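Local structure of aromatic-amino-acid transaminase TyrB (Burkholderia cenocepacia K56-2Valvano, 4WD2) at residues P75-A80 with Q282-V287; A221-G226 with A231-V236. The protein probably transfers amino groups between aromatic amino acids and 2-oxo acids, using pyridoxal phosphate bound to a lysine as a Schiff base. All coordinates share one frame; numbering follows the deposited sequence.

Contact 1 of 2, residues P75-A80 with Q282-V287; sequences PMVGLA and QLAGAV
The Met76 side chain lies against Ala284, while its carbonyl oxygen meets Val287, on the face that helix 273-288 turns to a type I beta turn running from Pro75 to Gly78. Both parts belong to the pyridoxal phosphate-binding domain of the class I aminotransferase fold, where this helix packs on strands 103-108 and 264-269, at one edge of the mixed sheet. Met76, at the second position of the turn, brings the most surface and points its CB at the helix; its CB stands 3.9 Å from Ala284 CB. The chain then runs straight through CG and bends at its last torsion (chi3 -71°), which folds the methyl back over the alanine, with CE also 3.9 Å from Ala284 CB. The sulfur meets the polar side of the same residue: SD is 3.5 Å from Ala284 O, a van der Waals approach to the carbonyl oxygen. Ala284 is the residue nearest the turn in backbone register; its methyl is touched by both CB and CE of the methionine, and Val77 closes in on the same methyl, its CG1 4.1 Å from Ala284 CB. The turn itself is closed by Gly78 N to Pro75 O at 2.8 Å, and Gly78 takes the positive phi that a glycine accommodates easily. Outside the contact, Val77 makes a backbone bond with Gln107, whose OE1 accepts from Leu79 N, while Leu283 packs inward on Leu106, Leu266 and Val268. On another face of the helix, Gln282 NE2 bonds to Asp14 O of the second subunit. One turn along from Ala284, Val287 sets CG1 opposite its own backbone N (chi1 175°), which makes that methyl the nearest of its carbons to the Met76 carbonyl oxygen, CG1 to Met76 O 3.5 Å.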
# COMPACT_ATOMS: atom_id res chain seq x y z
N PRO A 75 2.33 -1.20 -13.42
CA PRO A 75 3.72 -1.56 -13.14
C PRO A 75 4.06 -1.40 -11.66
O PRO A 75 3.39 -0.63 -10.98
CB PRO A 75 4.52 -0.56 -13.98
CG PRO A 75 3.59 -0.14 -15.06
CD PRO A 75 2.23 -0.16 -14.45
N MET A 76 5.08 -2.09 -11.17
CA MET A 76 5.52 -1.94 -9.79
C MET A 76 5.75 -0.48 -9.42
O MET A 76 5.41 -0.05 -8.31
CB MET A 76 6.80 -2.75 -9.54
CG MET A 76 6.59 -4.26 -9.52
SD MET A 76 8.12 -5.20 -9.30
CE MET A 76 8.90 -4.93 -10.89
N VAL A 77 6.30 0.30 -10.35
CA VAL A 77 6.59 1.71 -10.09
C VAL A 77 5.37 2.60 -10.31
O VAL A 77 5.44 3.80 -10.11
CB VAL A 77 7.74 2.22 -10.98
CG1 VAL A 77 9.03 1.51 -10.62
CG2 VAL A 77 7.41 2.01 -12.45
N GLY A 78 4.25 2.01 -10.71
CA GLY A 78 3.03 2.77 -10.93
C GLY A 78 2.87 3.33 -12.33
O GLY A 78 3.60 2.98 -13.26
N LEU A 79 1.88 4.21 -12.46
CA LEU A 79 1.52 4.81 -13.74
C LEU A 79 2.61 5.74 -14.29
O LEU A 79 3.06 6.65 -13.60
CB LEU A 79 0.20 5.58 -13.58
CG LEU A 79 -0.67 5.87 -14.79
CD1 LEU A 79 -1.18 4.57 -15.39
CD2 LEU A 79 -1.84 6.79 -14.40
N ALA A 80 3.00 5.51 -15.54
CA ALA A 80 4.09 6.26 -16.16
C ALA A 80 3.80 7.76 -16.24
O ALA A 80 4.68 8.58 -15.97
CB ALA A 80 4.39 5.72 -17.56
N GLN A 282 15.55 -1.40 -7.99
CA GLN A 282 15.59 -1.91 -6.63
C GLN A 282 14.48 -1.29 -5.79
O GLN A 282 14.04 -1.89 -4.81
CB GLN A 282 16.96 -1.68 -5.99
CG GLN A 282 18.10 -2.43 -6.68
CD GLN A 282 17.88 -3.94 -6.72
OE1 GLN A 282 17.15 -4.51 -5.90
NE2 GLN A 282 18.52 -4.60 -7.68
N LEU A 283 14.04 -0.10 -6.16
CA LEU A 283 12.87 0.48 -5.51
C LEU A 283 11.62 -0.34 -5.90
O LEU A 283 10.76 -0.61 -5.05
CB LEU A 283 12.71 1.95 -5.88
CG LEU A 283 13.80 2.92 -5.38
CD1 LEU A 283 13.63 4.28 -6.02
CD2 LEU A 283 13.78 3.04 -3.85
N ALA A 284 11.54 -0.74 -7.16
CA ALA A 284 10.49 -1.67 -7.61
C ALA A 284 10.58 -2.99 -6.84
O ALA A 284 9.56 -3.60 -6.53
CB ALA A 284 10.59 -1.91 -9.11
N GLY A 285 11.81 -3.43 -6.55
CA GLY A 285 12.05 -4.60 -5.72
C GLY A 285 11.45 -4.47 -4.33
O GLY A 285 10.86 -5.41 -3.81
N ALA A 286 11.59 -3.29 -3.73
CA ALA A 286 11.02 -3.04 -2.42
C ALA A 286 9.49 -3.10 -2.48
O ALA A 286 8.85 -3.67 -1.60
CB ALA A 286 11.47 -1.68 -1.89
N VAL A 287 8.93 -2.54 -3.55
CA VAL A 287 7.49 -2.60 -3.79
C VAL A 287 7.01 -4.05 -3.96
O VAL A 287 5.98 -4.44 -3.40
CB VAL A 287 7.10 -1.78 -5.05
CG1 VAL A 287 5.63 -1.95 -5.37
CG2 VAL A 287 7.42 -0.32 -4.83

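Contact 2 of 2, residues A221-G226 with A231-V236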
# COMPACT_ATOMS: atom_id res chain seq x y z
N ALA A 221 5.74 16.97 2.50
CA ALA A 221 4.36 16.54 2.61
C ALA A 221 3.37 17.67 2.32
O ALA A 221 2.18 17.42 2.12
CB ALA A 221 4.10 15.94 3.99
N TYR A 222 3.88 18.90 2.26
CA TYR A 222 3.02 20.08 2.12
C TYR A 222 3.43 21.03 1.01
O TYR A 222 3.33 22.24 1.20
CB TYR A 222 2.98 20.86 3.44
CG TYR A 222 2.55 20.01 4.60
CD1 TYR A 222 1.21 19.79 4.86
CD2 TYR A 222 3.50 19.38 5.40
CE1 TYR A 222 0.82 18.98 5.90
CE2 TYR A 222 3.11 18.57 6.44
CZ TYR A 222 1.77 18.38 6.69
OH TYR A 222 1.38 17.58 7.72
N GLN A 223 3.90 20.51 -0.12
CA GLN A 223 4.28 21.40 -1.23
C GLN A 223 3.08 22.24 -1.64
O GLN A 223 2.06 21.72 -2.06
CB GLN A 223 4.81 20.61 -2.43
CG GLN A 223 5.45 21.51 -3.51
CD GLN A 223 5.85 20.75 -4.77
OE1 GLN A 223 5.49 19.59 -4.96
NE2 GLN A 223 6.59 21.43 -5.64
N GLY A 224 3.21 23.55 -1.48
CA GLY A 224 2.15 24.47 -1.85
C GLY A 224 1.57 25.23 -0.67
O GLY A 224 0.88 26.23 -0.87
N PHE A 225 1.85 24.77 0.54
CA PHE A 225 1.29 25.38 1.75
C PHE A 225 2.19 26.38 2.48
O PHE A 225 1.77 26.95 3.48
CB PHE A 225 0.90 24.29 2.75
CG PHE A 225 -0.36 23.56 2.39
CD1 PHE A 225 -1.60 24.14 2.61
CD2 PHE A 225 -0.30 22.30 1.84
CE1 PHE A 225 -2.75 23.47 2.29
CE2 PHE A 225 -1.45 21.62 1.51
CZ PHE A 225 -2.67 22.20 1.74
N GLY A 226 3.41 26.58 2.00
CA GLY A 226 4.31 27.51 2.65
C GLY A 226 4.43 28.81 1.88
O GLY A 226 3.96 29.86 2.34
N ALA A 231 8.74 27.52 -4.47
CA ALA A 231 9.57 27.88 -3.33
C ALA A 231 9.59 26.77 -2.28
O ALA A 231 10.60 26.53 -1.62
CB ALA A 231 9.08 29.20 -2.71
N ASP A 232 8.46 26.09 -2.12
CA ASP A 232 8.37 25.02 -1.13
C ASP A 232 9.31 23.86 -1.49
O ASP A 232 9.74 23.12 -0.60
CB ASP A 232 6.92 24.53 -1.00
CG ASP A 232 6.04 25.50 -0.19
OD1 ASP A 232 6.58 26.46 0.40
OD2 ASP A 232 4.81 25.29 -0.14
N ALA A 233 9.64 23.71 -2.76
CA ALA A 233 10.53 22.63 -3.19
C ALA A 233 12.00 23.05 -3.31
O ALA A 233 12.81 22.28 -3.85
CB ALA A 233 10.05 22.05 -4.51
N PHE A 234 12.35 24.24 -2.82
CA PHE A 234 13.72 24.77 -2.99
C PHE A 234 14.80 23.80 -2.50
O PHE A 234 15.80 23.61 -3.19
CB PHE A 234 13.91 26.11 -2.26
CG PHE A 234 15.36 26.58 -2.26
CD1 PHE A 234 15.88 27.27 -3.34
CD2 PHE A 234 16.20 26.30 -1.18
CE1 PHE A 234 17.21 27.68 -3.35
CE2 PHE A 234 17.52 26.71 -1.18
CZ PHE A 234 18.03 27.39 -2.27
N ALA A 235 14.60 23.22 -1.33
CA ALA A 235 15.59 22.33 -0.74
C ALA A 235 15.86 21.13 -1.65
O ALA A 235 17.01 20.74 -1.87
CB ALA A 235 15.15 21.85 0.63
N VAL A 236 14.79 20.55 -2.18
CA VAL A 236 14.89 19.41 -3.08
C VAL A 236 15.59 19.80 -4.37
O VAL A 236 16.50 19.10 -4.83
CB VAL A 236 13.48 18.84 -3.39
CG1 VAL A 236 13.56 17.82 -4.49
CG2 VAL A 236 12.87 18.22 -2.13
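The carboxylate of Asp232 receives two backbone N-H groups of 221-226 on one oxygen. Gly224 N reaches OD2 at 2.7 Å on the anti lone pair, away from OD1, whereas Gly226 N comes in on the syn side at 2.9 Å from OD2, 17° out of the carboxylate plane. The Gly226 bond is the straighter, its N-H...O angle being 162°. OD1 rests against the same glycine, 3.4 Å from Gly226 CA, and accepts from Ala227 N beyond the segment. Both oxygens are engaged by main-chain donors, which probably restrains the rotation of the carboxylate, and the N-H groups probably stabilise its negative charge in this buried place. At the edge of the Phe225 ring, in its plane, lies Tyr222 O. That carbonyl also accepts from Phe225 N at 3.0 Å and so closes a type II beta turn from Tyr222 to Phe225, with Gly224 at the third position, where phi is positive. The turn follows strand 215-220 of the central sheet in this fold-type I pyridoxal phosphate enzyme, and Tyr222 OH bonds to O3 of the cofactor carried on Lys254. From the short, weakly bonded helix about 229-232, Asp232 ties the chain back to the turn. The Gln223 side chain crosses that of Asp232 obliquely: its CG sits trans to the backbone N (chi1 -170°), and the extended chain carries the amide past Asp232 to Ala233, NE2 lying 3.7 Å from Ala233 CB. The same nitrogen donates to Leu229 O and Leu89 O, while Gln223 O accepts from Asn255 ND2, of the residue after the cofactor lysine in sequence.

In the fold
The two contacts do not touch: their centres are 25 Å apart and their nearest atoms about 14 Å. Contact 1 is far from the middle of the chain, its centre 22 Å from that of the chain, and near the second subunit, whereas contact 2 lies 9 Å from the chain centre and reaches the cofactor through Tyr222. Helix 80-91 bridges them. It starts at the end of 75-80, and towards its far end Val90 and Phe91 pack on Val236. The mixed sheet is a second connection, since strand 215-220 leads into contact 2 and Leu283 of contact 1 rests on strands 103-108 and 264-269.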